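Local structure of 2,3-dihydroxy-2,3-dihydrophenylpropionate dehydrogenase (Pseudomonas sp. MC1, 5XTF) at the interface of chains A and B and the interface of chains A and C. The protein catalyses the NAD(+)-dependent oxidation of naphthalene cis-dihydrodiol to 1,2-dihydroxynaphthalene in the breakdown of naphthalene. Numbering follows the deposited sequence. Chains: chain A/B/C, 2,3-dihydroxy-2,3-dihydrophenylpropionate dehydrogenase.

Contact 1: the interface of chains A and B. Residues chain A 249, 268-270; chain B 261-263, 265.
A:Ser268 and A:Ile269, in extended conformation at the end of strand 266-269, meet the loop of B:Phe261 to B:Thr265, with A:Asp270 just past the strand end. In this short-chain dehydrogenase/reductase the strand is the last in the chain of the Rossmann-type fold, and here it helps pair two subunits of the tetramer. The hydroxyl OG1 of B:Thr265 donates to the carbonyl O of A:Ser268 at 2.7 Å, arriving above the carbonyl plane, 44° out of it. OG1 also touches water 1 at 3.0 Å, and that water lies 2.9 Å from the backbone N of A:Asp270. A valine in place of B:Thr265 would probably leave the A:Ser268 carbonyl without this donor and water 1 without one of its anchors. Water 2 links the A:Asp270 carboxylate oxygen OD1 to the carbonyl O of B:Thr263, each 3.0 Å away. Beside this polar seam, A:Ile269 holds CG1 anti to the backbone N (chi1 -178°), turned to B:Ile262, whose CG1 lies 3.6 Å from both CG1 and CD1 of A:Ile269; the two branched chains meet at a slant. The ring of B:Phe261 lies against the backbone of A:Asp270, its CE2 3.6 Å from CA.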
ATOM      1  N   PRO A 249     -16.270   4.899 -12.540  1.00 22.27           N
ATOM      2  CA  PRO A 249     -15.417   5.591 -11.561  1.00 23.91           C
ATOM      3  C   PRO A 249     -15.011   6.987 -11.996  1.00 22.55           C
ATOM      4  O   PRO A 249     -14.975   7.904 -11.162  1.00 22.60           O
ATOM      5  CB  PRO A 249     -14.194   4.660 -11.438  1.00 25.49           C
ATOM      6  CG  PRO A 249     -14.712   3.313 -11.784  1.00 26.51           C
ATOM      7  CD  PRO A 249     -15.755   3.553 -12.858  1.00 24.75           C
ATOM      8  N   SER A 268      -9.620   1.259  -8.259  1.00 24.46           N
ATOM      9  CA  SER A 268      -9.225   0.151  -9.121  1.00 26.30           C
ATOM     10  C   SER A 268     -10.446  -0.448  -9.797  1.00 25.40           C
ATOM     11  O   SER A 268     -11.463  -0.702  -9.143  1.00 24.78           O
ATOM     12  CB  SER A 268      -8.502  -0.930  -8.316  1.00 25.30           C
ATOM     13  OG  SER A 268      -7.301  -0.409  -7.803  1.00 33.48           O
ATOM     14  N   ILE A 269     -10.333  -0.712 -11.098  1.00 21.34           N
ATOM     15  CA  ILE A 269     -11.411  -1.363 -11.829  1.00 21.85           C
ATOM     16  C   ILE A 269     -10.778  -2.352 -12.804  1.00 28.91           C
ATOM     17  O   ILE A 269     -10.493  -2.031 -13.963  1.00 28.61           O
ATOM     18  CB  ILE A 269     -12.334  -0.317 -12.502  1.00 21.26           C
ATOM     19  CG1 ILE A 269     -13.500  -0.980 -13.227  1.00 23.78           C
ATOM     20  CG2 ILE A 269     -11.586   0.637 -13.426  1.00 21.90           C
ATOM     21  CD1 ILE A 269     -14.702  -0.057 -13.330  1.00 22.95           C
ATOM     22  N   ASP A 270     -10.560  -3.575 -12.323  1.00 27.20           N
ATOM     23  CA  ASP A 270      -9.615  -4.471 -12.979  1.00 27.01           C
ATOM     24  C   ASP A 270     -10.025  -5.937 -12.932  1.00 30.03           C
ATOM     25  O   ASP A 270      -9.168  -6.796 -13.175  1.00 30.90           O
ATOM     26  CB  ASP A 270      -8.232  -4.328 -12.320  1.00 31.01           C
ATOM     27  CG  ASP A 270      -8.230  -4.737 -10.842  1.00 33.27           C
ATOM     28  OD1 ASP A 270      -9.278  -5.187 -10.320  1.00 32.55           O
ATOM     29  OD2 ASP A 270      -7.174  -4.602 -10.188  1.00 37.68           O
TER
ATOM     30  N   PHE B 261     -17.245  -4.932 -13.012  1.00 29.39           N
ATOM     31  CA  PHE B 261     -15.834  -5.264 -13.186  1.00 27.80           C
ATOM     32  C   PHE B 261     -14.988  -4.883 -11.969  1.00 26.98           C
ATOM     33  O   PHE B 261     -13.753  -4.874 -12.046  1.00 27.78           O
ATOM     34  CB  PHE B 261     -15.307  -4.594 -14.457  1.00 28.76           C
ATOM     35  CG  PHE B 261     -14.089  -5.253 -15.035  1.00 29.88           C
ATOM     36  CD1 PHE B 261     -14.104  -6.596 -15.360  1.00 37.07           C
ATOM     37  CD2 PHE B 261     -12.929  -4.526 -15.259  1.00 30.89           C
ATOM     38  CE1 PHE B 261     -12.980  -7.211 -15.893  1.00 38.07           C
ATOM     39  CE2 PHE B 261     -11.794  -5.129 -15.797  1.00 32.09           C
ATOM     40  CZ  PHE B 261     -11.821  -6.473 -16.116  1.00 38.39           C
ATOM     41  N   ILE B 262     -15.614  -4.603 -10.836  1.00 24.53           N
ATOM     42  CA  ILE B 262     -14.902  -4.138  -9.650  1.00 24.97           C
ATOM     43  C   ILE B 262     -14.991  -5.200  -8.564  1.00 24.78           C
ATOM     44  O   ILE B 262     -16.082  -5.494  -8.063  1.00 23.51           O
ATOM     45  CB  ILE B 262     -15.468  -2.810  -9.141  1.00 21.74           C
ATOM     46  CG1 ILE B 262     -15.486  -1.783 -10.272  1.00 25.32           C
ATOM     47  CG2 ILE B 262     -14.623  -2.308  -7.976  1.00 26.14           C
ATOM     48  CD1 ILE B 262     -16.130  -0.467  -9.887  1.00 22.75           C
ATOM     49  N   THR B 263     -13.845  -5.756  -8.181  1.00 21.10           N
ATOM     50  CA  THR B 263     -13.768  -6.614  -7.011  1.00 24.09           C
ATOM     51  C   THR B 263     -12.387  -6.434  -6.398  1.00 26.06           C
ATOM     52  O   THR B 263     -11.439  -6.057  -7.089  1.00 27.62           O
ATOM     53  CB  THR B 263     -14.060  -8.088  -7.348  1.00 22.46           C
ATOM     54  OG1 THR B 263     -14.354  -8.803  -6.141  1.00 19.72           O
ATOM     55  CG2 THR B 263     -12.881  -8.762  -8.093  1.00 22.24           C
ATOM     56  N   THR B 265     -11.598  -4.034  -4.476  1.00 26.55           N
ATOM     57  CA  THR B 265     -11.304  -2.608  -4.501  1.00 27.33           C
ATOM     58  C   THR B 265     -11.753  -1.968  -3.200  1.00 24.68           C
ATOM     59  O   THR B 265     -12.704  -2.426  -2.563  1.00 25.38           O
ATOM     60  CB  THR B 265     -12.013  -1.941  -5.696  1.00 28.87           C
ATOM     61  OG1 THR B 265     -11.347  -2.298  -6.907  1.00 33.07           O
ATOM     62  CG2 THR B 265     -12.083  -0.411  -5.602  1.00 29.30           C
TER
HETATM   63  O   HOH W   1     -11.230  -3.801  -9.487  1.00 28.91           O
HETATM   64  O   HOH W   2      -8.492  -5.667  -7.487  1.00 32.88           O

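Contact 2: the interface of chains A and B. Residues chain A 248-249, 252, 267; chain B 248-249, 252, 262, 267.
A:Leu252 and B:Leu252, projecting from the two copies of helix 248-254, meet across the A/B two-fold with CD2 of A:Leu252 3.8 Å from CD1 of B:Leu252. Here the packing is tight. The other methyl of A:Leu252, CD1, rests 3.7 Å from the CB of B:Ala248, so the forked end divides its contacts between the opposite leucine and the first turn of the partner helix. Both leucines hold CG roughly anti to the backbone N, but chi2 is 70° in A:Leu252 and -163° in B:Leu252, which turns their methyl pairs differently and makes the meeting only approximately symmetric. The twin approach is slacker: CB of A:Ala248 stands 4.4 Å from CD2 of B:Leu252. Between the strands 266-269, A:Ile267 and B:Ile267 face each other through their CG1 atoms at 4.0 Å. In both isoleucines CG1 is anti to the carbonyl carbon (chi1 -66° in A:Ile267), and this matched setting brings like branches together across the axis. The looser margin lies at the prolines and B:Ile262: CG of A:Pro249 is 4.5 Å from CD1 of B:Ile262, and little surface of B:Pro249 is buried. In this tetrameric dehydrogenase, the patch supplies a hydrophobic centre that helps hold subunits A and B together, with a helix and a strand from each.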
ATOM      1  N   ALA A 248     -17.557   4.259 -15.095  1.00 23.52           N
ATOM      2  CA  ALA A 248     -18.312   4.835 -13.983  1.00 24.44           C
ATOM      3  C   ALA A 248     -17.428   5.465 -12.911  1.00 25.14           C
ATOM      4  O   ALA A 248     -17.820   6.518 -12.376  1.00 25.57           O
ATOM      5  CB  ALA A 248     -19.237   3.778 -13.365  1.00 22.63           C
ATOM      6  N   PRO A 249     -16.270   4.899 -12.540  1.00 22.27           N
ATOM      7  CA  PRO A 249     -15.417   5.591 -11.561  1.00 23.91           C
ATOM      8  C   PRO A 249     -15.011   6.987 -11.996  1.00 22.55           C
ATOM      9  O   PRO A 249     -14.975   7.904 -11.162  1.00 22.60           O
ATOM     10  CB  PRO A 249     -14.194   4.660 -11.438  1.00 25.49           C
ATOM     11  CG  PRO A 249     -14.712   3.313 -11.784  1.00 26.51           C
ATOM     12  CD  PRO A 249     -15.755   3.553 -12.858  1.00 24.75           C
ATOM     13  N   LEU A 252     -17.916   9.330 -11.142  1.00 21.49           N
ATOM     14  CA  LEU A 252     -18.026   9.643  -9.715  1.00 23.00           C
ATOM     15  C   LEU A 252     -16.968  10.656  -9.272  1.00 23.64           C
ATOM     16  O   LEU A 252     -17.272  11.605  -8.530  1.00 21.22           O
ATOM     17  CB  LEU A 252     -17.920   8.364  -8.881  1.00 26.16           C
ATOM     18  CG  LEU A 252     -17.431   8.533  -7.431  1.00 24.52           C
ATOM     19  CD1 LEU A 252     -18.471   9.229  -6.599  1.00 23.58           C
ATOM     20  CD2 LEU A 252     -17.034   7.204  -6.798  1.00 21.96           C
ATOM     21  N   ILE A 267      -9.188   4.552  -7.700  1.00 25.70           N
ATOM     22  CA  ILE A 267     -10.253   3.555  -7.761  1.00 21.03           C
ATOM     23  C   ILE A 267      -9.831   2.479  -8.752  1.00 25.82           C
ATOM     24  O   ILE A 267      -9.696   2.744  -9.955  1.00 23.13           O
ATOM     25  CB  ILE A 267     -11.601   4.184  -8.152  1.00 24.47           C
ATOM     26  CG1 ILE A 267     -12.084   5.142  -7.058  1.00 21.84           C
ATOM     27  CG2 ILE A 267     -12.657   3.118  -8.391  1.00 19.55           C
ATOM     28  CD1 ILE A 267     -13.365   5.885  -7.440  1.00 20.29           C
TER
ATOM     29  N   ALA B 248     -22.165   7.772  -2.462  1.00 23.02           N
ATOM     30  CA  ALA B 248     -22.011   7.410  -3.868  1.00 22.61           C
ATOM     31  C   ALA B 248     -21.107   6.199  -4.100  1.00 25.37           C
ATOM     32  O   ALA B 248     -21.484   5.345  -4.919  1.00 23.76           O
ATOM     33  CB  ALA B 248     -21.522   8.621  -4.682  1.00 23.33           C
ATOM     34  N   PRO B 249     -19.942   6.042  -3.438  1.00 22.63           N
ATOM     35  CA  PRO B 249     -19.126   4.840  -3.702  1.00 21.43           C
ATOM     36  C   PRO B 249     -19.856   3.539  -3.421  1.00 23.15           C
ATOM     37  O   PRO B 249     -19.650   2.551  -4.145  1.00 22.77           O
ATOM     38  CB  PRO B 249     -17.913   5.011  -2.765  1.00 23.01           C
ATOM     39  CG  PRO B 249     -17.842   6.485  -2.489  1.00 23.44           C
ATOM     40  CD  PRO B 249     -19.275   6.958  -2.495  1.00 19.82           C
ATOM     41  N   LEU B 252     -22.094   2.827  -6.511  1.00 22.41           N
ATOM     42  CA  LEU B 252     -21.248   2.328  -7.590  1.00 25.83           C
ATOM     43  C   LEU B 252     -20.858   0.869  -7.359  1.00 25.22           C
ATOM     44  O   LEU B 252     -20.959   0.035  -8.269  1.00 28.08           O
ATOM     45  CB  LEU B 252     -19.991   3.199  -7.699  1.00 27.77           C
ATOM     46  CG  LEU B 252     -19.003   3.210  -8.879  1.00 29.22           C
ATOM     47  CD1 LEU B 252     -17.714   3.869  -8.406  1.00 28.07           C
ATOM     48  CD2 LEU B 252     -18.682   1.853  -9.471  1.00 31.54           C
ATOM     49  N   ILE B 262     -15.614  -4.603 -10.836  1.00 24.53           N
ATOM     50  CA  ILE B 262     -14.902  -4.138  -9.650  1.00 24.97           C
ATOM     51  C   ILE B 262     -14.991  -5.200  -8.564  1.00 24.78           C
ATOM     52  O   ILE B 262     -16.082  -5.494  -8.063  1.00 23.51           O
ATOM     53  CB  ILE B 262     -15.468  -2.810  -9.141  1.00 21.74           C
ATOM     54  CG1 ILE B 262     -15.486  -1.783 -10.272  1.00 25.32           C
ATOM     55  CG2 ILE B 262     -14.623  -2.308  -7.976  1.00 26.14           C
ATOM     56  CD1 ILE B 262     -16.130  -0.467  -9.887  1.00 22.75           C
ATOM     57  N   ILE B 267     -12.559   2.040  -1.968  1.00 21.69           N
ATOM     58  CA  ILE B 267     -12.727   3.423  -2.388  1.00 19.11           C
ATOM     59  C   ILE B 267     -12.646   4.312  -1.151  1.00 22.50           C
ATOM     60  O   ILE B 267     -13.552   4.304  -0.309  1.00 22.47           O
ATOM     61  CB  ILE B 267     -14.057   3.622  -3.138  1.00 18.02           C
ATOM     62  CG1 ILE B 267     -14.050   2.803  -4.436  1.00 18.19           C
ATOM     63  CG2 ILE B 267     -14.328   5.106  -3.384  1.00 15.48           C
ATOM     64  CD1 ILE B 267     -15.317   2.878  -5.233  1.00 17.39           C
TER

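Contact 3: the interface of chains A and C. Residues chain A 113-115; chain C 144, 148, 189-190.
The carboxylate of C:Glu189 comes slantwise to A:Ile114 where a loop of one short-chain dehydrogenase/reductase subunit meets two helices of another, 118-150 and 170-190, within the tetramer. The carboxylate oxygen OE2 of C:Glu189 takes the backbone N-H of A:Ile114 on its syn lone pair, at 3.0 Å with 151° at the hydrogen. C:Glu189 reaches the loop from the end of its helix with CG anti to the backbone N (chi1 178°) and the chain extended beyond it. The amide of A:Asn113 stands nearly perpendicular to this carboxylate, the planes 87° apart. Its OD1 is 2.9 Å from water 3, which also lies 3.0 Å from OE1 of A:Glu115 and 3.2 Å from OE2 of C:Glu189; this shared water may ease the closeness of the two acidic groups. A:Glu115 bends at chi2 and crosses the extended C:Lys148 at about a right angle. Their salt bridge joins OE2 of A:Glu115 to NZ of C:Lys148 at 3.1 Å, though as a hydrogen bond it is weak. In the same side chain, CG of A:Glu115 packs 3.5 Å from CD2 of C:Leu144. A:Ile114 turns its CG2 methyl to CD2 of C:Leu190, 3.7 Å away, the two chains crossing nearly at right angles.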
ATOM      1  N   ASN A 113      11.933  -6.020 -22.069  1.00 42.87           N
ATOM      2  CA  ASN A 113      12.743  -6.602 -21.007  1.00 38.48           C
ATOM      3  C   ASN A 113      13.941  -5.719 -20.694  1.00 36.53           C
ATOM      4  O   ASN A 113      14.485  -5.040 -21.562  1.00 37.51           O
ATOM      5  CB  ASN A 113      13.221  -8.003 -21.379  1.00 41.01           C
ATOM      6  CG  ASN A 113      12.072  -8.965 -21.634  1.00 51.05           C
ATOM      7  OD1 ASN A 113      11.560  -9.609 -20.713  1.00 53.94           O
ATOM      8  ND2 ASN A 113      11.663  -9.070 -22.891  1.00 52.42           N
ATOM      9  N   ILE A 114      14.348  -5.723 -19.425  1.00 33.09           N
ATOM     10  CA  ILE A 114      15.518  -4.956 -19.022  1.00 34.74           C
ATOM     11  C   ILE A 114      16.804  -5.485 -19.651  1.00 33.53           C
ATOM     12  O   ILE A 114      17.821  -4.794 -19.620  1.00 34.25           O
ATOM     13  CB  ILE A 114      15.600  -4.939 -17.484  1.00 34.97           C
ATOM     14  CG1 ILE A 114      16.688  -3.973 -16.979  1.00 34.10           C
ATOM     15  CG2 ILE A 114      15.805  -6.352 -16.955  1.00 34.99           C
ATOM     16  CD1 ILE A 114      16.388  -2.505 -17.234  1.00 32.88           C
ATOM     17  N   GLU A 115      16.779  -6.682 -20.239  1.00 35.34           N
ATOM     18  CA  GLU A 115      17.953  -7.254 -20.886  1.00 35.73           C
ATOM     19  C   GLU A 115      18.243  -6.674 -22.265  1.00 37.74           C
ATOM     20  O   GLU A 115      19.333  -6.911 -22.788  1.00 38.61           O
ATOM     21  CB  GLU A 115      17.800  -8.767 -21.031  1.00 41.30           C
ATOM     22  CG  GLU A 115      18.103  -9.544 -19.778  1.00 46.57           C
ATOM     23  CD  GLU A 115      16.905 -10.339 -19.286  1.00 57.35           C
ATOM     24  OE1 GLU A 115      15.976 -10.569 -20.101  1.00 64.45           O
ATOM     25  OE2 GLU A 115      16.897 -10.730 -18.092  1.00 54.39           O
TER
ATOM     26  N   LEU C 144      23.769  -5.742 -15.322  1.00 24.70           N
ATOM     27  CA  LEU C 144      23.033  -6.998 -15.429  1.00 23.66           C
ATOM     28  C   LEU C 144      23.923  -8.178 -15.827  1.00 28.78           C
ATOM     29  O   LEU C 144      23.999  -9.151 -15.065  1.00 27.41           O
ATOM     30  CB  LEU C 144      21.873  -6.852 -16.418  1.00 22.80           C
ATOM     31  CG  LEU C 144      20.741  -7.867 -16.251  1.00 26.64           C
ATOM     32  CD1 LEU C 144      20.119  -7.761 -14.886  1.00 31.34           C
ATOM     33  CD2 LEU C 144      19.678  -7.650 -17.284  1.00 31.96           C
ATOM     34  N   LYS C 148      24.267 -11.427 -13.321  1.00 21.38           N
ATOM     35  CA  LYS C 148      23.802 -12.767 -13.672  1.00 25.90           C
ATOM     36  C   LYS C 148      24.875 -13.830 -13.458  1.00 25.78           C
ATOM     37  O   LYS C 148      24.550 -14.982 -13.130  1.00 30.76           O
ATOM     38  CB  LYS C 148      23.331 -12.795 -15.125  1.00 28.57           C
ATOM     39  CG  LYS C 148      22.070 -11.988 -15.402  1.00 30.60           C
ATOM     40  CD  LYS C 148      21.416 -12.453 -16.706  1.00 29.33           C
ATOM     41  CE  LYS C 148      20.227 -11.575 -17.084  1.00 41.49           C
ATOM     42  NZ  LYS C 148      19.775 -11.846 -18.482  1.00 48.00           N
ATOM     43  N   GLU C 189      10.820  -9.755 -12.666  1.00 22.54           N
ATOM     44  CA  GLU C 189      11.382 -10.146 -13.957  1.00 24.84           C
ATOM     45  C   GLU C 189      12.697 -10.910 -13.810  1.00 26.16           C
ATOM     46  O   GLU C 189      12.957 -11.844 -14.572  1.00 28.68           O
ATOM     47  CB  GLU C 189      11.588  -8.908 -14.827  1.00 27.04           C
ATOM     48  CG  GLU C 189      12.223  -9.231 -16.162  1.00 33.12           C
ATOM     49  CD  GLU C 189      12.386  -8.017 -17.053  1.00 41.87           C
ATOM     50  OE1 GLU C 189      11.641  -7.016 -16.882  1.00 40.40           O
ATOM     51  OE2 GLU C 189      13.279  -8.068 -17.929  1.00 48.35           O
ATOM     52  N   LEU C 190      13.543 -10.530 -12.850  1.00 25.45           N
ATOM     53  CA  LEU C 190      14.889 -11.086 -12.743  1.00 25.96           C
ATOM     54  C   LEU C 190      14.986 -12.293 -11.821  1.00 26.11           C
ATOM     55  O   LEU C 190      16.028 -12.950 -11.802  1.00 29.66           O
ATOM     56  CB  LEU C 190      15.859 -10.006 -12.267  1.00 25.13           C
ATOM     57  CG  LEU C 190      15.878  -8.792 -13.202  1.00 27.52           C
ATOM     58  CD1 LEU C 190      16.615  -7.635 -12.562  1.00 24.34           C
ATOM     59  CD2 LEU C 190      16.463  -9.137 -14.580  1.00 29.74           C
TER
HETATM   60  O   HOH W   3      13.309 -11.110 -18.906  1.00 41.93           O

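Contacts 1 and 2 are neighbouring parts of the A/B interface: the centres of their C-alpha atoms are about 8 Å apart, and they share A:Pro249 and B:Ile262. Strand 266-269 of chain A serves both, with A:Ile267 in contact 2 and the next two residues in contact 1, so the watery seam borders the apolar centre. Contact 3 belongs to the separate A/C interface, its C-alpha centre about 31 Å from that of contact 1 and 37 Å from that of contact 2. Chain A thus meets different partners through distinct surfaces, which fits assembly of the tetramer from two kinds of two-fold contact.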